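Local coordinates for periplasmic binding protein (PDB 4LJS), which probably captures a substrate, perhaps an iron–siderophore or similar chelate, outside the cell membrane and delivers it to an ABC importer, at residues M50-I55 with G70-P74; E56-A60 with Y78-Y83. One frame throughout, in Å; residues are numbered along the deposited sequence.

Contact 1: residues M50-I55 with G70-P74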
HETATM    1  N   MSE A  50       4.475  -8.767  -8.187  1.00 32.17           N
HETATM    2  CA  MSE A  50       3.024  -8.716  -8.339  1.00 36.11           C
HETATM    3  C   MSE A  50       2.421  -7.624  -7.461  1.00 35.18           C
HETATM    4  O   MSE A  50       2.706  -7.552  -6.269  1.00 29.83           O
HETATM    5  CB  MSE A  50       2.403 -10.080  -8.002  1.00 37.19           C
HETATM    6  CG  MSE A  50       1.014 -10.316  -8.583  1.00 55.09           C
HETATM    7 SE   MSE A  50       1.004 -10.840 -10.474  0.63 56.02          SE
HETATM    8  CE  MSE A  50       2.825 -11.396 -10.528  1.00 26.85           C
ATOM      9  N   TRP A  51       1.601  -6.777  -8.083  1.00 37.74           N
ATOM     10  CA  TRP A  51       0.853  -5.702  -7.422  1.00 37.25           C
ATOM     11  C   TRP A  51       1.699  -4.486  -7.050  1.00 36.07           C
ATOM     12  O   TRP A  51       2.923  -4.582  -6.904  1.00 32.97           O
ATOM     13  CB  TRP A  51       0.021  -6.216  -6.233  1.00 31.59           C
ATOM     14  CG  TRP A  51      -0.641  -7.527  -6.537  1.00 36.48           C
ATOM     15  CD1 TRP A  51      -0.500  -8.701  -5.844  1.00 35.38           C
ATOM     16  CD2 TRP A  51      -1.506  -7.817  -7.645  1.00 33.49           C
ATOM     17  NE1 TRP A  51      -1.248  -9.690  -6.435  1.00 34.40           N
ATOM     18  CE2 TRP A  51      -1.873  -9.177  -7.543  1.00 37.93           C
ATOM     19  CE3 TRP A  51      -2.019  -7.058  -8.706  1.00 33.96           C
ATOM     20  CZ2 TRP A  51      -2.717  -9.797  -8.469  1.00 35.46           C
ATOM     21  CZ3 TRP A  51      -2.859  -7.673  -9.619  1.00 39.32           C
ATOM     22  CH2 TRP A  51      -3.199  -9.030  -9.494  1.00 37.47           C
ATOM     23  N   GLN A  52       1.010  -3.352  -6.912  1.00 30.43           N
ATOM     24  CA  GLN A  52       1.621  -2.030  -6.758  1.00 32.38           C
ATOM     25  C   GLN A  52       2.723  -1.915  -5.700  1.00 32.69           C
ATOM     26  O   GLN A  52       3.796  -1.377  -5.985  1.00 33.41           O
ATOM     27  CB  GLN A  52       0.538  -0.976  -6.490  1.00 30.10           C
ATOM     28  CG  GLN A  52       1.036   0.442  -6.661  1.00 35.11           C
ATOM     29  CD  GLN A  52       0.111   1.283  -7.513  1.00 44.12           C
ATOM     30  OE1 GLN A  52      -1.058   0.946  -7.703  1.00 48.95           O
ATOM     31  NE2 GLN A  52       0.635   2.386  -8.036  1.00 41.79           N
ATOM     32  N   ASN A  53       2.462  -2.397  -4.486  1.00 26.46           N
ATOM     33  CA  ASN A  53       3.475  -2.335  -3.423  1.00 27.91           C
ATOM     34  C   ASN A  53       4.776  -3.032  -3.790  1.00 29.77           C
ATOM     35  O   ASN A  53       5.848  -2.519  -3.495  1.00 31.73           O
ATOM     36  CB  ASN A  53       2.952  -2.863  -2.080  1.00 33.81           C
ATOM     37  CG  ASN A  53       2.592  -4.352  -2.118  1.00 33.57           C
ATOM     38  OD1 ASN A  53       2.224  -4.892  -3.158  1.00 33.58           O
ATOM     39  ND2 ASN A  53       2.680  -5.008  -0.968  1.00 32.42           N
ATOM     40  N   SER A  54       4.683  -4.190  -4.443  1.00 26.95           N
ATOM     41  CA  SER A  54       5.880  -4.915  -4.865  1.00 31.14           C
ATOM     42  C   SER A  54       6.670  -4.078  -5.869  1.00 37.40           C
ATOM     43  O   SER A  54       7.878  -3.894  -5.731  1.00 36.30           O
ATOM     44  CB  SER A  54       5.512  -6.259  -5.498  1.00 33.33           C
ATOM     45  OG  SER A  54       4.561  -6.960  -4.712  1.00 34.89           O
ATOM     46  N   ILE A  55       5.960  -3.548  -6.861  1.00 29.52           N
ATOM     47  CA  ILE A  55       6.581  -2.829  -7.969  1.00 28.86           C
ATOM     48  C   ILE A  55       7.200  -1.511  -7.543  1.00 32.87           C
ATOM     49  O   ILE A  55       8.399  -1.296  -7.740  1.00 32.06           O
ATOM     50  CB  ILE A  55       5.566  -2.585  -9.102  1.00 31.33           C
ATOM     51  CG1 ILE A  55       4.992  -3.929  -9.580  1.00 29.05           C
ATOM     52  CG2 ILE A  55       6.226  -1.832 -10.257  1.00 31.85           C
ATOM     53  CD1 ILE A  55       3.674  -3.814 -10.317  1.00 28.85           C
ATOM     54  N   GLY A  70       6.460  -6.611 -13.753  1.00 27.56           N
ATOM     55  CA  GLY A  70       5.809  -5.795 -12.742  1.00 26.52           C
ATOM     56  C   GLY A  70       4.358  -5.700 -13.144  1.00 35.90           C
ATOM     57  O   GLY A  70       3.970  -4.818 -13.918  1.00 32.27           O
HETATM   58  N   MSE A  71       3.552  -6.624 -12.635  1.00 29.57           N
HETATM   59  CA  MSE A  71       2.199  -6.792 -13.153  1.00 34.09           C
HETATM   60  C   MSE A  71       1.148  -6.364 -12.140  1.00 35.62           C
HETATM   61  O   MSE A  71       1.331  -6.539 -10.940  1.00 28.41           O
HETATM   62  CB  MSE A  71       1.980  -8.248 -13.578  1.00 28.63           C
HETATM   63  CG  MSE A  71       2.982  -8.722 -14.629  1.00 40.36           C
HETATM   64 SE   MSE A  71       2.862 -10.628 -15.072  0.65 44.77          SE
HETATM   65  CE  MSE A  71       4.101 -11.284 -13.735  1.00 46.89           C
ATOM     66  N   GLY A  72       0.047  -5.793 -12.622  1.00 37.96           N
ATOM     67  CA  GLY A  72      -1.065  -5.476 -11.742  1.00 34.30           C
ATOM     68  C   GLY A  72      -1.398  -4.005 -11.545  1.00 38.87           C
ATOM     69  O   GLY A  72      -2.376  -3.682 -10.877  1.00 43.03           O
ATOM     70  N   ILE A  73      -0.595  -3.108 -12.108  1.00 38.71           N
ATOM     71  CA  ILE A  73      -0.970  -1.696 -12.133  1.00 32.05           C
ATOM     72  C   ILE A  73      -1.637  -1.366 -13.474  1.00 35.97           C
ATOM     73  O   ILE A  73      -1.052  -1.571 -14.532  1.00 40.39           O
ATOM     74  CB  ILE A  73       0.242  -0.775 -11.910  1.00 37.44           C
ATOM     75  CG1 ILE A  73       1.045  -1.229 -10.692  1.00 29.67           C
ATOM     76  CG2 ILE A  73      -0.205   0.668 -11.740  1.00 40.73           C
ATOM     77  CD1 ILE A  73       2.271  -0.389 -10.428  1.00 36.66           C
ATOM     78  N   PRO A  74      -2.871  -0.848 -13.430  1.00 39.35           N
ATOM     79  CA  PRO A  74      -3.658  -0.617 -14.645  1.00 41.28           C
ATOM     80  C   PRO A  74      -3.060   0.411 -15.597  1.00 42.59           C
ATOM     81  O   PRO A  74      -3.349   0.351 -16.784  1.00 46.95           O
ATOM     82  CB  PRO A  74      -4.998  -0.094 -14.108  1.00 40.34           C
ATOM     83  CG  PRO A  74      -5.037  -0.514 -12.688  1.00 38.71           C
ATOM     84  CD  PRO A  74      -3.626  -0.507 -12.213  1.00 36.28           C
TER
HETATM   85  O   HOH W   1      -1.608  -3.266  -7.731  1.00 38.71           O

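Contact 2: residues E56-A60 with Y78-Y83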
ATOM      1  N   GLU A  56       6.390  -0.634  -6.948  1.00 27.96           N
ATOM      2  CA  GLU A  56       6.857   0.700  -6.578  1.00 28.07           C
ATOM      3  C   GLU A  56       7.880   0.725  -5.442  1.00 33.86           C
ATOM      4  O   GLU A  56       8.728   1.620  -5.398  1.00 33.09           O
ATOM      5  CB  GLU A  56       5.683   1.638  -6.256  1.00 29.78           C
ATOM      6  CG  GLU A  56       4.996   2.192  -7.493  1.00 43.25           C
ATOM      7  CD  GLU A  56       4.116   3.396  -7.198  1.00 46.47           C
ATOM      8  OE1 GLU A  56       4.598   4.543  -7.358  1.00 48.72           O
ATOM      9  OE2 GLU A  56       2.943   3.194  -6.815  1.00 45.45           O
ATOM     10  N   THR A  57       7.800  -0.231  -4.516  1.00 28.05           N
ATOM     11  CA  THR A  57       8.763  -0.266  -3.410  1.00 27.55           C
ATOM     12  C   THR A  57      10.165  -0.594  -3.925  1.00 32.97           C
ATOM     13  O   THR A  57      11.144   0.041  -3.534  1.00 36.30           O
ATOM     14  CB  THR A  57       8.359  -1.262  -2.293  1.00 35.25           C
ATOM     15  OG1 THR A  57       7.051  -0.928  -1.795  1.00 36.26           O
ATOM     16  CG2 THR A  57       9.368  -1.223  -1.137  1.00 30.18           C
ATOM     17  N   ILE A  58      10.260  -1.578  -4.816  1.00 30.91           N
ATOM     18  CA  ILE A  58      11.543  -1.934  -5.386  1.00 30.14           C
ATOM     19  C   ILE A  58      12.081  -0.780  -6.234  1.00 36.08           C
ATOM     20  O   ILE A  58      13.273  -0.471  -6.197  1.00 37.49           O
ATOM     21  CB  ILE A  58      11.467  -3.232  -6.195  1.00 30.51           C
ATOM     22  CG1 ILE A  58      11.231  -4.418  -5.255  1.00 28.32           C
ATOM     23  CG2 ILE A  58      12.749  -3.420  -6.994  1.00 28.60           C
ATOM     24  CD1 ILE A  58      10.736  -5.694  -5.968  1.00 27.96           C
ATOM     25  N   ILE A  59      11.192  -0.118  -6.968  1.00 34.42           N
ATOM     26  CA  ILE A  59      11.590   1.072  -7.704  1.00 34.20           C
ATOM     27  C   ILE A  59      12.105   2.167  -6.762  1.00 35.05           C
ATOM     28  O   ILE A  59      13.146   2.782  -7.021  1.00 34.16           O
ATOM     29  CB  ILE A  59      10.449   1.601  -8.583  1.00 33.90           C
ATOM     30  CG1 ILE A  59      10.165   0.604  -9.722  1.00 29.77           C
ATOM     31  CG2 ILE A  59      10.801   2.967  -9.131  1.00 36.01           C
ATOM     32  CD1 ILE A  59       9.002   0.998 -10.630  1.00 30.28           C
ATOM     33  N   ALA A  60      11.399   2.381  -5.655  1.00 31.71           N
ATOM     34  CA  ALA A  60      11.767   3.429  -4.702  1.00 37.27           C
ATOM     35  C   ALA A  60      13.129   3.172  -4.064  1.00 36.72           C
ATOM     36  O   ALA A  60      13.795   4.101  -3.623  1.00 39.88           O
ATOM     37  CB  ALA A  60      10.697   3.573  -3.609  1.00 34.07           C
ATOM     38  N   TYR A  78      -0.988   5.808 -12.268  1.00 39.63           N
ATOM     39  CA  TYR A  78      -1.234   5.396 -10.892  1.00 38.33           C
ATOM     40  C   TYR A  78       0.069   5.294 -10.125  1.00 35.15           C
ATOM     41  O   TYR A  78       0.061   5.159  -8.915  1.00 28.85           O
ATOM     42  CB  TYR A  78      -1.923   4.037 -10.851  1.00 40.29           C
ATOM     43  CG  TYR A  78      -3.325   4.028 -11.401  1.00 51.54           C
ATOM     44  CD1 TYR A  78      -3.554   4.096 -12.764  1.00 54.31           C
ATOM     45  CD2 TYR A  78      -4.419   3.930 -10.556  1.00 55.84           C
ATOM     46  CE1 TYR A  78      -4.832   4.083 -13.270  1.00 58.20           C
ATOM     47  CE2 TYR A  78      -5.703   3.910 -11.055  1.00 57.65           C
ATOM     48  CZ  TYR A  78      -5.904   3.985 -12.413  1.00 54.68           C
ATOM     49  OH  TYR A  78      -7.184   3.970 -12.919  1.00 53.68           O
ATOM     50  N   VAL A  79       1.187   5.329 -10.843  1.00 36.71           N
ATOM     51  CA  VAL A  79       2.506   5.283 -10.228  1.00 37.74           C
ATOM     52  C   VAL A  79       2.925   6.711  -9.876  1.00 42.22           C
ATOM     53  O   VAL A  79       2.608   7.643 -10.623  1.00 41.78           O
ATOM     54  CB  VAL A  79       3.529   4.637 -11.202  1.00 40.51           C
ATOM     55  CG1 VAL A  79       4.944   4.695 -10.650  1.00 40.03           C
ATOM     56  CG2 VAL A  79       3.131   3.202 -11.496  1.00 33.23           C
ATOM     57  N   ARG A  80       3.604   6.890  -8.740  1.00 40.46           N
ATOM     58  CA  ARG A  80       4.133   8.207  -8.357  1.00 46.03           C
ATOM     59  C   ARG A  80       4.967   8.779  -9.495  1.00 41.00           C
ATOM     60  O   ARG A  80       5.759   8.053 -10.095  1.00 37.22           O
ATOM     61  CB  ARG A  80       5.008   8.123  -7.098  1.00 45.87           C
ATOM     62  CG  ARG A  80       4.250   8.041  -5.799  1.00 59.56           C
ATOM     63  CD  ARG A  80       5.178   8.016  -4.589  1.00 60.31           C
ATOM     64  NE  ARG A  80       5.756   9.325  -4.310  1.00 66.02           N
ATOM     65  CZ  ARG A  80       5.153  10.265  -3.587  1.00 77.11           C
ATOM     66  NH1 ARG A  80       3.951  10.039  -3.077  1.00 85.38           N
ATOM     67  NH2 ARG A  80       5.747  11.434  -3.376  1.00 72.20           N
ATOM     68  N   PRO A  81       4.786  10.078  -9.794  1.00 39.11           N
ATOM     69  CA  PRO A  81       5.462  10.745 -10.918  1.00 35.72           C
ATOM     70  C   PRO A  81       6.957  10.416 -11.004  1.00 39.36           C
ATOM     71  O   PRO A  81       7.438  10.080 -12.086  1.00 46.59           O
ATOM     72  CB  PRO A  81       5.252  12.237 -10.617  1.00 35.38           C
ATOM     73  CG  PRO A  81       3.970  12.281  -9.850  1.00 39.95           C
ATOM     74  CD  PRO A  81       3.910  10.999  -9.044  1.00 37.63           C
ATOM     75  N   GLU A  82       7.664  10.470  -9.876  1.00 39.93           N
ATOM     76  CA  GLU A  82       9.108  10.239  -9.850  1.00 45.16           C
ATOM     77  C   GLU A  82       9.512   8.792 -10.101  1.00 47.12           C
ATOM     78  O   GLU A  82      10.687   8.511 -10.322  1.00 51.92           O
ATOM     79  CB  GLU A  82       9.707  10.695  -8.517  1.00 49.89           C
ATOM     80  CG  GLU A  82       9.282   9.857  -7.330  1.00 58.13           C
ATOM     81  CD  GLU A  82       8.336  10.603  -6.407  1.00 72.70           C
ATOM     82  OE1 GLU A  82       8.534  10.535  -5.171  1.00 77.07           O
ATOM     83  OE2 GLU A  82       7.399  11.259  -6.921  1.00 71.15           O
ATOM     84  N   TYR A  83       8.546   7.877 -10.057  1.00 43.20           N
ATOM     85  CA  TYR A  83       8.817   6.463 -10.303  1.00 44.39           C
ATOM     86  C   TYR A  83       8.327   6.006 -11.680  1.00 43.01           C
ATOM     87  O   TYR A  83       8.518   4.849 -12.060  1.00 41.98           O
ATOM     88  CB  TYR A  83       8.183   5.596  -9.206  1.00 39.73           C
ATOM     89  CG  TYR A  83       8.705   5.893  -7.815  1.00 41.62           C
ATOM     90  CD1 TYR A  83       9.994   6.378  -7.625  1.00 48.85           C
ATOM     91  CD2 TYR A  83       7.909   5.691  -6.691  1.00 42.42           C
ATOM     92  CE1 TYR A  83      10.476   6.658  -6.351  1.00 45.31           C
ATOM     93  CE2 TYR A  83       8.385   5.971  -5.413  1.00 42.94           C
ATOM     94  CZ  TYR A  83       9.667   6.450  -5.255  1.00 45.04           C
ATOM     95  OH  TYR A  83      10.148   6.724  -3.993  1.00 58.71           O
TER
HETATM   96  O   HOH W   2      12.750   6.908  -3.446  1.00 52.32           O

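Contact 1: residues M50-I55 with G70-P74
W51 turns CG away from its carbonyl carbon (chi1 -41°), which swings the far rim of the indole back across G72: CZ3 lies 3.5 Å from G72 CA, approached obliquely. The chain of M50 is bent at its second and third torsions, so that M50 CE ends 3.5 Å from M71 CE, the two selenomethionines lying on one side of the parallel bridge between strands 47-50 and 67-71. The same bridge carries a backbone bond: W51 N donates to M71 O at 2.9 Å with an N-H...O angle of 163°, and the C=O...N angle of 175° shows the donor almost straight ahead of the carbonyl. Immediately afterwards the chain enters helix 52-60, with W51 as N-cap residue.

One turn into the helix, I55 points toward strand 67-71, its CD1 set 3.5 Å from G70 C and 3.7 Å from I73 CD1. I73 also crosses Q52 at about a right angle; the amide carbon Q52 CD is 4.0 Å from I73 CD1, while NE2 is turned to E56 and Y78. A water accepts from Q52 N at 2.7 Å and donates more loosely to G72 O, bridging the first turn of the helix to the loop after the strand. At G72 a side chain would collide with the W51 ring, and the backbone angles by themselves call for glycine. The chemistry is thus mainly apolar, with one straight backbone bond across the bridge and a water serving polar groups where the strand pairing stops, at the point where this beta-alpha-beta unit turns from strand to helix.

Contact 2: residues E56-A60 with Y78-Y83
E56 reaches out from helix 52-60, extended beyond CG, and places OE1 2.9 Å from R80 N. The bond is fairly straight (N-H...O 160°) and comes in on the syn side, 34° out of the carboxylate plane. Packing is close here: V79 CG1 lies 3.3 Å from E56 OE1, and the same oxygen sits at the edge of the Y83 ring, near its plane, 3.6 Å from CD2. The other oxygen, OE2, makes a salt bridge with R298, so the carboxylate is held at both ends and probably stays ionised. Were E56 cut back to an alanine, R80 N would probably lose its acceptor and R298 its carboxylate mate, and a gap would be likely to open beside V79.

The tight part continues one turn on, where I59 has CG2 anti to its backbone N, which directs that methyl at Y83, 3.7 Å from CB. The Y83 ring then lies over the end of the helix segment, with the A60 backbone over one face; A60 CB comes within 3.2 Å of Y83 OH.

Toward solvent the grip slackens. The polar link from Y83 OH to A60 O runs through a water, 2.7 Å from the hydroxyl. R80 leads its guanidinium away from the helix, where NE forms a salt bridge with OE1 of E82, an exposed residue, at 3.2 Å, and NH1 pairs with D301. Geometrically this is a loop folded back over the helix of a beta-alpha-beta crossover, the building unit of the parallel-sheet lobe of a periplasmic binding protein.

Following the chain, strand 47-50 runs into helix 52-60, whose first turn contact 1 joins to the end of strand 67-71 and the residues after it, closing a loop with 14 residues between its segments. Contact 2 starts from the second half of the same helix and closes a loop of 17 intervening residues on the segment before helix 84-89. Because the segments alternate, the two closures cross and do not nest. They also touch: Q52 NE2 lies 3.0 Å from Y78 O, probably a hydrogen bond, and I73 CD1 packs on V79 CG2. Together they tie one helix to the edge strand of the four-stranded parallel sheet and to the loop that follows it.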